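Local coordinates for protein omega-class glutathione S-transferase (Bombyx mori, PDB 3WD6) that binds glutathione and, as an omega-class transferase, probably catalyses glutathione-dependent reactions such as dehydroascorbate reduction, at residues A[35-40]-A[232-237]; A[46-49]-A[54-57]; A[63-68]-A[74-79]; A[80-83]-A[87-90]. All blocks are in the same frame, centred on the assembly; numbering follows the deposited sequence.

Contact 1 of 4, residues A[35-40]-A[232-237]; sequences MRYCPY and AKFHEA. With GSH (glutathione), chain J.
Tyr37 lays its ring flat on that of Phe234, which reaches out from helix 228-240. The planes are only 8° apart and the centroids 3.9 Å, a face-to-face stack. At the root of the tyrosine, CB already sits over the phenylalanine face as a CH-pi donor, 3.4 Å from Phe234 CE2. One bond further out, Tyr37 CG stands over the centre of that ring, 3.6 Å above its plane. The ring then divides: Tyr37 CD1 lies against Phe234 CG at 3.7 Å, and Tyr37 CD2 against Phe234 CE1 at 3.6 Å. This joins the beta turn leading into helix 39-51, in the thioredoxin-like N-terminal domain, to helix 228-240 of the helical C-terminal part of the transferase, next to Cys38, the N-cap of helix 39-51 and a glutathione-binding residue. Farther along, Tyr37 CZ passes Phe234 CD1 at 4.1 Å. Phe234 reaches across because its CG stands opposite the backbone N (chi1 -174°). The second face of the tyrosine is covered toward its rim by Arg36 CG, so the ring is held between the two. Met35 CE adds a looser apolar touch, 4.3 Å from Phe234 CZ.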
loop_
_atom_site.group_PDB
_atom_site.type_symbol
_atom_site.label_atom_id
_atom_site.label_comp_id
_atom_site.label_asym_id
_atom_site.label_seq_id
_atom_site.Cartn_x
_atom_site.Cartn_y
_atom_site.Cartn_z
ATOM N N MET A 35 1.367 -9.959 -1.183
ATOM C CA MET A 35 1.929 -10.405 0.089
ATOM C C MET A 35 1.539 -9.428 1.188
ATOM O O MET A 35 1.591 -8.210 0.999
ATOM C CB MET A 35 3.417 -10.732 0.030
ATOM C CG MET A 35 4.327 -9.641 0.442
ATOM S SD MET A 35 4.786 -9.627 2.210
ATOM C CE MET A 35 6.154 -8.453 2.048
ATOM N N ARG A 36 1.121 -9.999 2.321
ATOM C CA ARG A 36 0.321 -9.305 3.328
ATOM C C ARG A 36 0.953 -7.985 3.782
ATOM O O ARG A 36 0.242 -7.022 4.105
ATOM C CB ARG A 36 0.044 -10.238 4.523
ATOM C CG ARG A 36 -0.885 -9.665 5.610
ATOM C CD ARG A 36 -2.350 -9.764 5.205
ATOM N NE ARG A 36 -3.255 -9.194 6.210
ATOM C CZ ARG A 36 -3.357 -7.891 6.495
ATOM N NH1 ARG A 36 -2.582 -6.991 5.875
ATOM N NH2 ARG A 36 -4.240 -7.488 7.405
ATOM N N TYR A 37 2.282 -7.938 3.771
ATOM C CA TYR A 37 3.022 -6.811 4.321
ATOM C C TYR A 37 3.545 -5.927 3.199
ATOM O O TYR A 37 4.239 -4.938 3.450
ATOM C CB TYR A 37 4.164 -7.345 5.219
ATOM C CG TYR A 37 3.619 -8.267 6.292
ATOM C CD1 TYR A 37 3.223 -7.777 7.534
ATOM C CD2 TYR A 37 3.434 -9.613 6.038
ATOM C CE1 TYR A 37 2.683 -8.626 8.506
ATOM C CE2 TYR A 37 2.906 -10.460 6.989
ATOM C CZ TYR A 37 2.519 -9.968 8.215
ATOM O OH TYR A 37 1.993 -10.850 9.152
ATOM N N CYS A 38 3.215 -6.272 1.956
ATOM C CA CYS A 38 3.652 -5.437 0.844
ATOM C C CYS A 38 2.808 -4.154 0.695
ATOM O O CYS A 38 1.605 -4.217 0.386
ATOM C CB CYS A 38 3.681 -6.219 -0.474
ATOM S SG CYS A 38 4.201 -5.160 -1.869
ATOM N N PRO A 39 3.438 -2.978 0.892
ATOM C CA PRO A 39 2.605 -1.768 0.748
ATOM C C PRO A 39 2.129 -1.577 -0.681
ATOM O O PRO A 39 1.020 -1.041 -0.866
ATOM C CB PRO A 39 3.538 -0.611 1.155
ATOM C CG PRO A 39 4.928 -1.149 0.949
ATOM C CD PRO A 39 4.840 -2.662 1.216
ATOM N N TYR A 40 2.943 -1.979 -1.664
ATOM C CA TYR A 40 2.546 -1.785 -3.059
ATOM C C TYR A 40 1.306 -2.601 -3.370
ATOM O O TYR A 40 0.342 -2.096 -3.967
ATOM C CB TYR A 40 3.694 -2.100 -4.027
ATOM C CG TYR A 40 4.797 -1.083 -3.926
ATOM C CD1 TYR A 40 4.671 0.173 -4.524
ATOM C CD2 TYR A 40 5.946 -1.350 -3.184
ATOM C CE1 TYR A 40 5.671 1.124 -4.410
ATOM C CE2 TYR A 40 6.959 -0.401 -3.064
ATOM C CZ TYR A 40 6.815 0.830 -3.681
ATOM O OH TYR A 40 7.812 1.771 -3.549
ATOM N N ALA A 232 5.391 -4.271 13.745
ATOM C CA ALA A 232 6.698 -4.077 14.363
ATOM C C ALA A 232 7.475 -5.387 14.450
ATOM O O ALA A 232 8.673 -5.402 14.171
ATOM C CB ALA A 232 6.562 -3.448 15.744
ATOM N N LYS A 233 6.808 -6.475 14.840
ATOM C CA LYS A 233 7.475 -7.777 14.869
ATOM C C LYS A 233 8.021 -8.084 13.479
ATOM O O LYS A 233 9.215 -8.372 13.304
ATOM C CB LYS A 233 6.524 -8.891 15.298
ATOM C CG LYS A 233 7.209 -9.988 16.135
ATOM C CD LYS A 233 6.576 -11.381 15.947
ATOM C CE LYS A 233 5.746 -11.820 17.155
ATOM N NZ LYS A 233 5.833 -13.299 17.375
ATOM N N PHE A 234 7.146 -8.000 12.482
ATOM C CA PHE A 234 7.544 -8.270 11.110
ATOM C C PHE A 234 8.770 -7.448 10.709
ATOM O O PHE A 234 9.788 -8.000 10.279
ATOM C CB PHE A 234 6.379 -8.011 10.153
ATOM C CG PHE A 234 6.674 -8.392 8.738
ATOM C CD1 PHE A 234 6.605 -9.727 8.338
ATOM C CD2 PHE A 234 7.047 -7.425 7.812
ATOM C CE1 PHE A 234 6.891 -10.099 7.029
ATOM C CE2 PHE A 234 7.333 -7.781 6.506
ATOM C CZ PHE A 234 7.251 -9.131 6.110
ATOM N N HIS A 235 8.671 -6.129 10.839
ATOM C CA HIS A 235 9.792 -5.249 10.520
ATOM C C HIS A 235 11.069 -5.679 11.233
ATOM O O HIS A 235 12.173 -5.506 10.695
ATOM C CB HIS A 235 9.473 -3.798 10.900
ATOM C CG HIS A 235 8.450 -3.154 10.016
ATOM N ND1 HIS A 235 7.734 -2.041 10.405
ATOM C CD2 HIS A 235 8.031 -3.458 8.764
ATOM C CE1 HIS A 235 6.912 -1.692 9.428
ATOM N NE2 HIS A 235 7.071 -2.533 8.422
ATOM N N GLU A 236 10.915 -6.225 12.444
ATOM C CA GLU A 236 12.067 -6.617 13.246
ATOM C C GLU A 236 12.963 -7.576 12.463
ATOM O O GLU A 236 14.179 -7.380 12.409
ATOM C CB GLU A 236 11.642 -7.218 14.590
ATOM C CG GLU A 236 12.776 -7.338 15.601
ATOM C CD GLU A 236 13.454 -5.993 15.912
ATOM O OE1 GLU A 236 14.202 -5.469 15.046
ATOM O OE2 GLU A 236 13.242 -5.461 17.030
ATOM N N ALA A 237 12.367 -8.583 11.828
ATOM C CA ALA A 237 13.143 -9.520 11.022
ATOM C C ALA A 237 14.119 -8.805 10.096
ATOM O O ALA A 237 15.269 -9.214 9.978
ATOM C CB ALA A 237 12.237 -10.443 10.221
HETATM N N1 GSH J . 6.590 -0.759 -8.963
HETATM C CA1 GSH J . 5.960 -1.962 -8.406
HETATM C C1 GSH J . 4.490 -1.740 -8.065
HETATM O O11 GSH J . 3.644 -2.708 -8.082
HETATM O O12 GSH J . 4.096 -0.554 -7.787
HETATM C CB1 GSH J . 6.760 -2.403 -7.188
HETATM C CG1 GSH J . 6.176 -3.455 -6.301
HETATM C CD1 GSH J . 7.148 -4.122 -5.361
HETATM O OE1 GSH J . 8.243 -3.632 -5.107
HETATM N N2 GSH J . 6.799 -5.363 -4.738
HETATM C CA2 GSH J . 7.797 -5.974 -3.855
HETATM C C2 GSH J . 8.262 -7.259 -4.506
HETATM O O2 GSH J . 7.430 -7.991 -5.028
HETATM C CB2 GSH J . 7.180 -6.290 -2.539
HETATM S SG2 GSH J . 6.948 -4.987 -1.385
HETATM N N3 GSH J . 9.665 -7.614 -4.493
HETATM C CA3 GSH J . 10.109 -8.861 -5.118
HETATM C C3 GSH J . 11.331 -9.468 -4.557
HETATM O O31 GSH J . 11.358 -9.807 -3.343
HETATM O O32 GSH J . 12.331 -9.653 -5.295
#

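Contact 2 of 4, residues A[46-49]-A[54-57]; sequences LALN and DYEV. With EDO (1,2-ethanediol), chain H.
Leu48 and Asn49, on helix 39-51, meet Tyr55 across a gap that side chains bridge, the nearest CA atoms, those of Leu48 and Asp54, being 7.5 Å apart. Tyr55 does most of the spanning. Its CG is wedged between the backbone N and the carbonyl carbon (chi1 68°), which sends the ring toward the helix. Leu48 comes down on one face: the CD1 methyl stands 3.6 Å from the centroid of the Tyr55 ring, almost on the normal, a CH-pi contact over the centre. Nearer the helix, Leu48 CB packs at 3.5 Å on Tyr55 CE1, and the leucine thus covers the face from its middle to its rim. Asn49 approaches at the edge. Tyr55 OH donates to Asn49 OD1 at 2.7 Å, meeting the carbonyl at a C=O...O angle of 142° and tilted 24° from its plane. The other end of the amide is tied as well, through ND2 to the backbone oxygen of Ala220, so both polar ends of this buried group have partners. A phenylalanine in place of Tyr55 would keep the face that Leu48 covers but would probably leave Asn49 OD1 without its donor, and the amide less firmly fixed. In the beta-alpha-beta unit of strand 31-34, helix 39-51 and strand 56-60, both Leu48 and Tyr55 rest on Val32 of the neighbouring parallel strand, while Leu48 also packs on Leu99 of helix 92-102.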
loop_
_atom_site.group_PDB
_atom_site.type_symbol
_atom_site.label_atom_id
_atom_site.label_comp_id
_atom_site.label_asym_id
_atom_site.label_seq_id
_atom_site.Cartn_x
_atom_site.Cartn_y
_atom_site.Cartn_z
ATOM N N LEU A 46 -6.761 -1.973 -1.212
ATOM C CA LEU A 46 -7.545 -0.806 -0.820
ATOM C C LEU A 46 -8.550 -0.480 -1.911
ATOM O O LEU A 46 -9.740 -0.320 -1.647
ATOM C CB LEU A 46 -6.643 0.419 -0.579
ATOM C CG LEU A 46 -5.681 0.302 0.607
ATOM C CD1 LEU A 46 -4.769 1.505 0.662
ATOM C CD2 LEU A 46 -6.457 0.117 1.935
ATOM N N ALA A 47 -8.055 -0.389 -3.142
ATOM C CA ALA A 47 -8.904 -0.049 -4.262
ATOM C C ALA A 47 -10.049 -1.051 -4.352
ATOM O O ALA A 47 -11.236 -0.665 -4.385
ATOM C CB ALA A 47 -8.086 0.001 -5.568
ATOM N N LEU A 48 -9.706 -2.337 -4.374
ATOM C CA LEU A 48 -10.732 -3.378 -4.462
ATOM C C LEU A 48 -11.728 -3.284 -3.302
ATOM O O LEU A 48 -12.950 -3.424 -3.511
ATOM C CB LEU A 48 -10.101 -4.764 -4.504
ATOM C CG LEU A 48 -9.285 -5.093 -5.752
ATOM C CD1 LEU A 48 -8.445 -6.318 -5.480
ATOM C CD2 LEU A 48 -10.189 -5.341 -6.934
ATOM N N ASN A 49 -11.223 -3.047 -2.086
ATOM C CA ASN A 49 -12.123 -2.875 -0.940
ATOM C C ASN A 49 -13.065 -1.696 -1.112
ATOM O O ASN A 49 -14.277 -1.831 -0.964
ATOM C CB ASN A 49 -11.343 -2.696 0.363
ATOM C CG ASN A 49 -10.632 -3.969 0.804
ATOM O OD1 ASN A 49 -10.730 -5.018 0.150
ATOM N ND2 ASN A 49 -9.901 -3.878 1.920
ATOM N N ASP A 54 -15.701 -7.940 -5.694
ATOM C CA ASP A 54 -15.401 -9.268 -5.148
ATOM C C ASP A 54 -14.069 -9.778 -5.718
ATOM O O ASP A 54 -13.778 -9.609 -6.910
ATOM C CB ASP A 54 -16.521 -10.272 -5.418
ATOM C CG ASP A 54 -16.385 -11.533 -4.565
ATOM O OD1 ASP A 54 -16.164 -11.403 -3.340
ATOM O OD2 ASP A 54 -16.464 -12.657 -5.117
ATOM N N TYR A 55 -13.247 -10.363 -4.853
ATOM C CA TYR A 55 -11.976 -10.910 -5.291
ATOM C C TYR A 55 -11.468 -11.935 -4.297
ATOM O O TYR A 55 -12.081 -12.163 -3.241
ATOM C CB TYR A 55 -10.934 -9.802 -5.506
ATOM C CG TYR A 55 -10.494 -9.102 -4.238
ATOM C CD1 TYR A 55 -11.299 -8.139 -3.639
ATOM C CD2 TYR A 55 -9.258 -9.387 -3.649
ATOM C CE1 TYR A 55 -10.897 -7.474 -2.487
ATOM C CE2 TYR A 55 -8.844 -8.734 -2.491
ATOM C CZ TYR A 55 -9.671 -7.774 -1.912
ATOM O OH TYR A 55 -9.289 -7.113 -0.753
ATOM N N GLU A 56 -10.357 -12.569 -4.663
ATOM C CA GLU A 56 -9.679 -13.530 -3.801
ATOM C C GLU A 56 -8.202 -13.137 -3.744
ATOM O O GLU A 56 -7.683 -12.452 -4.656
ATOM C CB GLU A 56 -9.827 -14.961 -4.351
ATOM C CG GLU A 56 -9.320 -15.098 -5.791
ATOM C CD GLU A 56 -9.287 -16.540 -6.272
ATOM O OE1 GLU A 56 -8.532 -16.838 -7.229
ATOM O OE2 GLU A 56 -10.024 -17.376 -5.704
ATOM N N VAL A 57 -7.532 -13.566 -2.679
ATOM C CA VAL A 57 -6.130 -13.238 -2.482
ATOM C C VAL A 57 -5.300 -14.510 -2.532
ATOM O O VAL A 57 -5.625 -15.480 -1.867
ATOM C CB VAL A 57 -5.899 -12.564 -1.098
ATOM C CG1 VAL A 57 -4.408 -12.316 -0.845
ATOM C CG2 VAL A 57 -6.706 -11.266 -0.973
HETATM C C1 EDO H . -14.673 -5.865 -0.551
HETATM O O1 EDO H . -14.255 -5.713 -1.930
HETATM C C2 EDO H . -13.924 -7.025 0.123
HETATM O O2 EDO H . -13.694 -6.764 1.520
#

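Contact 3 of 4, residues A[63-68]-A[74-79]; sequences IDKPEW and AFAKVP. With GSH (glutathione), chain J.
A single extended lysine makes the whole contact: Lys65 stretches across to Ala76, whose left-handed backbone (phi 53°) is unusual for a residue other than glycine. The methylenes of Lys65 run straight beyond CG, and the ammonium nitrogen NZ reaches Ala76 O at 2.7 Å. NZ lies in the carbonyl plane, on a lone pair, with a C=O...N angle of 138°. Lys65 NZ also comes within 3.3 Å of the Ala76 CB methyl. The same nitrogen makes a weak hydrogen bond of 3.1 Å to GSH O32 in the glycyl carboxylate, whose charge it would partly offset. A methionine in place of Lys65 would probably leave this carboxylate without its positive mate and Ala76 O without the donor described. Farther along, Val78 pairs with the ligand backbone in strand-like fashion: Val78 N donates to GSH O2 at 3.0 Å, and GSH N2 donates to Val78 O at 2.9 Å. Pro79, which follows through a cis peptide, is the cis-proline characteristic of thioredoxin-like glutathione sites. The two loops flank the short helix 69-72; Pro66 and Trp68 lean on strands 16-17 and 56-60, whereas Pro79 packs on helix 39-51 just before strand 80-82.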
loop_
_atom_site.group_PDB
_atom_site.type_symbol
_atom_site.label_atom_id
_atom_site.label_comp_id
_atom_site.label_asym_id
_atom_site.label_seq_id
_atom_site.Cartn_x
_atom_site.Cartn_y
_atom_site.Cartn_z
ATOM N N ILE A 63 10.681 -14.630 -0.609
ATOM C CA ILE A 63 12.039 -15.053 -0.335
ATOM C C ILE A 63 12.259 -16.317 -1.138
ATOM O O ILE A 63 13.302 -16.500 -1.774
ATOM C CB ILE A 63 12.236 -15.346 1.172
ATOM C CG1 ILE A 63 12.216 -14.037 1.975
ATOM C CG2 ILE A 63 13.539 -16.120 1.410
ATOM C CD1 ILE A 63 13.333 -13.095 1.618
ATOM N N ASP A 64 11.237 -17.168 -1.115
ATOM C CA ASP A 64 11.249 -18.457 -1.782
ATOM C C ASP A 64 10.050 -18.508 -2.741
ATOM O O ASP A 64 9.044 -19.205 -2.480
ATOM C CB ASP A 64 11.165 -19.568 -0.727
ATOM C CG ASP A 64 11.412 -20.945 -1.303
ATOM O OD1 ASP A 64 12.076 -21.042 -2.367
ATOM O OD2 ASP A 64 10.938 -21.934 -0.688
ATOM N N LYS A 65 10.164 -17.759 -3.844
ATOM C CA LYS A 65 9.045 -17.538 -4.765
ATOM C C LYS A 65 8.578 -18.814 -5.433
ATOM O O LYS A 65 9.399 -19.668 -5.800
ATOM C CB LYS A 65 9.412 -16.519 -5.847
ATOM C CG LYS A 65 9.510 -15.090 -5.348
ATOM C CD LYS A 65 9.905 -14.131 -6.474
ATOM C CE LYS A 65 10.385 -12.805 -5.888
ATOM N NZ LYS A 65 10.914 -11.873 -6.917
ATOM N N PRO A 66 7.250 -18.951 -5.596
ATOM C CA PRO A 66 6.712 -20.044 -6.410
ATOM C C PRO A 66 7.275 -19.976 -7.831
ATOM O O PRO A 66 7.463 -18.898 -8.426
ATOM C CB PRO A 66 5.202 -19.774 -6.417
ATOM C CG PRO A 66 4.951 -19.042 -5.139
ATOM C CD PRO A 66 6.182 -18.161 -4.957
ATOM N N GLU A 67 7.558 -21.157 -8.358
ATOM C CA GLU A 67 8.100 -21.311 -9.689
ATOM C C GLU A 67 7.225 -20.618 -10.761
ATOM O O GLU A 67 7.755 -20.012 -11.712
ATOM C CB GLU A 67 8.261 -22.815 -9.964
ATOM C CG GLU A 67 7.015 -23.683 -9.590
ATOM C CD GLU A 67 6.942 -24.128 -8.109
ATOM O OE1 GLU A 67 7.952 -23.994 -7.370
ATOM O OE2 GLU A 67 5.861 -24.637 -7.694
ATOM N N TRP A 68 5.898 -20.676 -10.580
ATOM C CA TRP A 68 4.931 -20.173 -11.579
ATOM C C TRP A 68 4.577 -18.676 -11.489
ATOM O O TRP A 68 3.660 -18.209 -12.174
ATOM C CB TRP A 68 3.639 -20.993 -11.509
ATOM C CG TRP A 68 3.217 -21.215 -10.108
ATOM C CD1 TRP A 68 3.380 -22.351 -9.380
ATOM C CD2 TRP A 68 2.603 -20.255 -9.233
ATOM N NE1 TRP A 68 2.885 -22.175 -8.109
ATOM C CE2 TRP A 68 2.404 -20.896 -7.989
ATOM C CE3 TRP A 68 2.195 -18.921 -9.382
ATOM C CZ2 TRP A 68 1.802 -20.251 -6.894
ATOM C CZ3 TRP A 68 1.603 -18.277 -8.292
ATOM C CH2 TRP A 68 1.416 -18.947 -7.063
ATOM N N ALA A 74 5.284 -10.726 -14.591
ATOM C CA ALA A 74 6.541 -10.815 -15.327
ATOM C C ALA A 74 7.791 -10.364 -14.556
ATOM O O ALA A 74 8.869 -10.945 -14.734
ATOM C CB ALA A 74 6.431 -10.081 -16.673
ATOM N N PHE A 75 7.674 -9.338 -13.717
ATOM C CA PHE A 75 8.856 -8.848 -13.001
ATOM C C PHE A 75 9.094 -9.570 -11.681
ATOM O O PHE A 75 9.889 -9.106 -10.851
ATOM C CB PHE A 75 8.762 -7.346 -12.745
ATOM C CG PHE A 75 8.408 -6.544 -13.963
ATOM C CD1 PHE A 75 8.739 -7.006 -15.239
ATOM C CD2 PHE A 75 7.734 -5.321 -13.838
ATOM C CE1 PHE A 75 8.409 -6.268 -16.367
ATOM C CE2 PHE A 75 7.398 -4.577 -14.962
ATOM C CZ PHE A 75 7.733 -5.051 -16.229
ATOM N N ALA A 76 8.420 -10.701 -11.489
ATOM C CA ALA A 76 8.462 -11.422 -10.208
ATOM C C ALA A 76 8.117 -10.533 -8.988
ATOM O O ALA A 76 8.653 -10.711 -7.893
ATOM C CB ALA A 76 9.815 -12.138 -10.014
ATOM N N LYS A 77 7.193 -9.600 -9.184
ATOM C CA LYS A 77 6.761 -8.718 -8.107
ATOM C C LYS A 77 5.291 -8.896 -7.761
ATOM O O LYS A 77 4.518 -9.486 -8.547
ATOM C CB LYS A 77 7.023 -7.257 -8.476
ATOM C CG LYS A 77 8.483 -6.857 -8.370
ATOM C CD LYS A 77 8.731 -5.521 -9.048
ATOM C CE LYS A 77 10.216 -5.217 -9.096
ATOM N NZ LYS A 77 10.503 -3.953 -9.841
ATOM N N VAL A 78 4.920 -8.392 -6.579
ATOM C CA VAL A 78 3.507 -8.191 -6.228
ATOM C C VAL A 78 3.254 -6.689 -6.140
ATOM O O VAL A 78 4.185 -5.921 -5.870
ATOM C CB VAL A 78 3.139 -8.856 -4.885
ATOM C CG1 VAL A 78 3.076 -10.375 -5.033
ATOM C CG2 VAL A 78 4.125 -8.444 -3.792
ATOM N N PRO A 79 2.007 -6.250 -6.365
ATOM C CA PRO A 79 0.854 -7.093 -6.712
ATOM C C PRO A 79 0.781 -7.446 -8.207
ATOM O O PRO A 79 1.428 -6.826 -9.086
ATOM C CB PRO A 79 -0.335 -6.168 -6.412
ATOM C CG PRO A 79 0.199 -4.774 -6.838
ATOM C CD PRO A 79 1.663 -4.807 -6.349
HETATM N N1 GSH J . 6.590 -0.759 -8.963
HETATM C CA1 GSH J . 5.960 -1.962 -8.406
HETATM C C1 GSH J . 4.490 -1.740 -8.065
HETATM O O11 GSH J . 3.644 -2.708 -8.082
HETATM O O12 GSH J . 4.096 -0.554 -7.787
HETATM C CB1 GSH J . 6.760 -2.403 -7.188
HETATM C CG1 GSH J . 6.176 -3.455 -6.301
HETATM C CD1 GSH J . 7.148 -4.122 -5.361
HETATM O OE1 GSH J . 8.243 -3.632 -5.107
HETATM N N2 GSH J . 6.799 -5.363 -4.738
HETATM C CA2 GSH J . 7.797 -5.974 -3.855
HETATM C C2 GSH J . 8.262 -7.259 -4.506
HETATM O O2 GSH J . 7.430 -7.991 -5.028
HETATM C CB2 GSH J . 7.180 -6.290 -2.539
HETATM S SG2 GSH J . 6.948 -4.987 -1.385
HETATM N N3 GSH J . 9.665 -7.614 -4.493
HETATM C CA3 GSH J . 10.109 -8.861 -5.118
HETATM C C3 GSH J . 11.331 -9.468 -4.557
HETATM O O31 GSH J . 11.358 -9.807 -3.343
HETATM O O32 GSH J . 12.331 -9.653 -5.295
#

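Contact 4 of 4, residues A[80-83]-A[87-90]; sequences AIEI and VTIY
Ile81 and Ile89 lie side by side and point the same way in the beta hairpin formed by strands 80-82 and 87-90, the antiparallel edge of the thioredoxin-like sheet. Ile81 CG1 rests on Ile89 CB at 3.8 Å, and Ile89 goes on to touch Val94 and Thr95 of helix 92-102, so this face of the hairpin is packed against that helix. The two residues form a hydrogen-bonded pair, with Ile81 N to Ile89 O at 2.7 Å and Ile89 N to Ile81 O at 2.8 Å. On the other face, the non-hydrogen-bonded pair Glu82 and Thr88 cross obliquely, with Glu82 CG and Thr88 CG2 3.8 Å apart. Because Glu82 is fully extended, its CG trans to N (chi1 -175°), the carboxylate is carried past the threonine methyl to Lys72, a salt bridge, and to the hydroxyl of Tyr33. Thr88 OG1 is hydrogen-bonded to the Lys72 backbone oxygen. On this same face Ala80 CB meets Tyr90 CB at 3.8 Å; the tyrosine ring then turns away, to stand edge-to-face with Phe75. Toward the turn, Ile83 CG1 and Val87 CG1 touch, beside the bond from Ile83 N to Val87 O. Between the strands, Thr88 CA sends its hydrogen toward Ile81 O, 3.0 Å away.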
loop_
_atom_site.group_PDB
_atom_site.type_symbol
_atom_site.label_atom_id
_atom_site.label_comp_id
_atom_site.label_asym_id
_atom_site.label_seq_id
_atom_site.Cartn_x
_atom_site.Cartn_y
_atom_site.Cartn_z
ATOM N N ALA A 80 -0.033 -8.456 -8.479
ATOM C CA ALA A 80 -0.564 -8.680 -9.811
ATOM C C ALA A 80 -2.038 -9.090 -9.671
ATOM O O ALA A 80 -2.390 -9.830 -8.728
ATOM C CB ALA A 80 0.221 -9.762 -10.536
ATOM N N ILE A 81 -2.891 -8.613 -10.583
ATOM C CA ILE A 81 -4.253 -9.118 -10.645
ATOM C C ILE A 81 -4.446 -10.051 -11.855
ATOM O O ILE A 81 -3.814 -9.872 -12.908
ATOM C CB ILE A 81 -5.323 -7.977 -10.647
ATOM C CG1 ILE A 81 -5.279 -7.186 -11.957
ATOM C CG2 ILE A 81 -5.127 -7.054 -9.453
ATOM C CD1 ILE A 81 -6.294 -6.028 -12.010
ATOM N N GLU A 82 -5.319 -11.039 -11.697
ATOM C CA GLU A 82 -5.651 -11.962 -12.777
ATOM C C GLU A 82 -7.138 -11.772 -13.046
ATOM O O GLU A 82 -7.978 -12.099 -12.195
ATOM C CB GLU A 82 -5.344 -13.411 -12.368
ATOM C CG GLU A 82 -5.540 -14.451 -13.483
ATOM C CD GLU A 82 -4.756 -15.763 -13.218
ATOM O OE1 GLU A 82 -4.552 -16.567 -14.160
ATOM O OE2 GLU A 82 -4.339 -15.988 -12.060
ATOM N N ILE A 83 -7.476 -11.234 -14.218
ATOM C CA ILE A 83 -8.863 -10.822 -14.460
ATOM C C ILE A 83 -9.638 -11.899 -15.221
ATOM O O ILE A 83 -10.879 -11.840 -15.330
ATOM C CB ILE A 83 -8.931 -9.466 -15.187
ATOM C CG1 ILE A 83 -8.123 -9.515 -16.493
ATOM C CG2 ILE A 83 -8.382 -8.360 -14.283
ATOM C CD1 ILE A 83 -8.174 -8.233 -17.283
ATOM N N VAL A 87 -4.717 -14.168 -17.839
ATOM C CA VAL A 87 -4.715 -12.754 -18.225
ATOM C C VAL A 87 -4.505 -11.884 -16.976
ATOM O O VAL A 87 -5.396 -11.774 -16.101
ATOM C CB VAL A 87 -6.000 -12.360 -18.996
ATOM C CG1 VAL A 87 -5.990 -10.870 -19.347
ATOM C CG2 VAL A 87 -6.147 -13.221 -20.263
ATOM N N THR A 88 -3.316 -11.288 -16.887
ATOM C CA THR A 88 -2.923 -10.612 -15.670
ATOM C C THR A 88 -2.382 -9.221 -15.914
ATOM O O THR A 88 -1.832 -8.926 -16.990
ATOM C CB THR A 88 -1.842 -11.389 -14.924
ATOM O OG1 THR A 88 -0.670 -11.452 -15.749
ATOM C CG2 THR A 88 -2.344 -12.797 -14.553
ATOM N N ILE A 89 -2.525 -8.384 -14.887
ATOM C CA ILE A 89 -1.958 -7.041 -14.875
ATOM C C ILE A 89 -1.072 -6.936 -13.636
ATOM O O ILE A 89 -1.415 -7.475 -12.572
ATOM C CB ILE A 89 -3.076 -5.985 -14.753
ATOM C CG1 ILE A 89 -4.048 -6.105 -15.918
ATOM C CG2 ILE A 89 -2.488 -4.582 -14.712
ATOM C CD1 ILE A 89 -3.468 -5.587 -17.191
ATOM N N TYR A 90 0.053 -6.242 -13.751
ATOM C CA TYR A 90 0.890 -6.002 -12.585
ATOM C C TYR A 90 1.398 -4.577 -12.613
ATOM O O TYR A 90 1.123 -3.842 -13.569
ATOM C CB TYR A 90 2.042 -7.002 -12.502
ATOM C CG TYR A 90 2.655 -7.321 -13.846
ATOM C CD1 TYR A 90 2.099 -8.289 -14.671
ATOM C CD2 TYR A 90 3.794 -6.661 -14.284
ATOM C CE1 TYR A 90 2.656 -8.587 -15.901
ATOM C CE2 TYR A 90 4.358 -6.951 -15.515
ATOM C CZ TYR A 90 3.781 -7.916 -16.318
ATOM O OH TYR A 90 4.343 -8.198 -17.541
#

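Contacts 1 and 2 are buried and share helix 39-51, yet they use it differently: contact 1 packs the turn just before it, where aromatic stacking ties the N-terminal domain to helix 228-240, and contact 2 its far half, where a methyl-on-ring contact and one hydrogen bond close a beta-alpha-beta unit. Contact 3 lies at the surface and rests chiefly on a polar bond. It meets contact 1 around glutathione, with Val78 CG2 against Cys38 SG. Contact 4 is partly buried, dominated by backbone pairing, and reaches the same sheet as contact 2. It adjoins contact 3 at Pro79, which leads directly into strand 80-82 and whose O lies against Tyr90 CB.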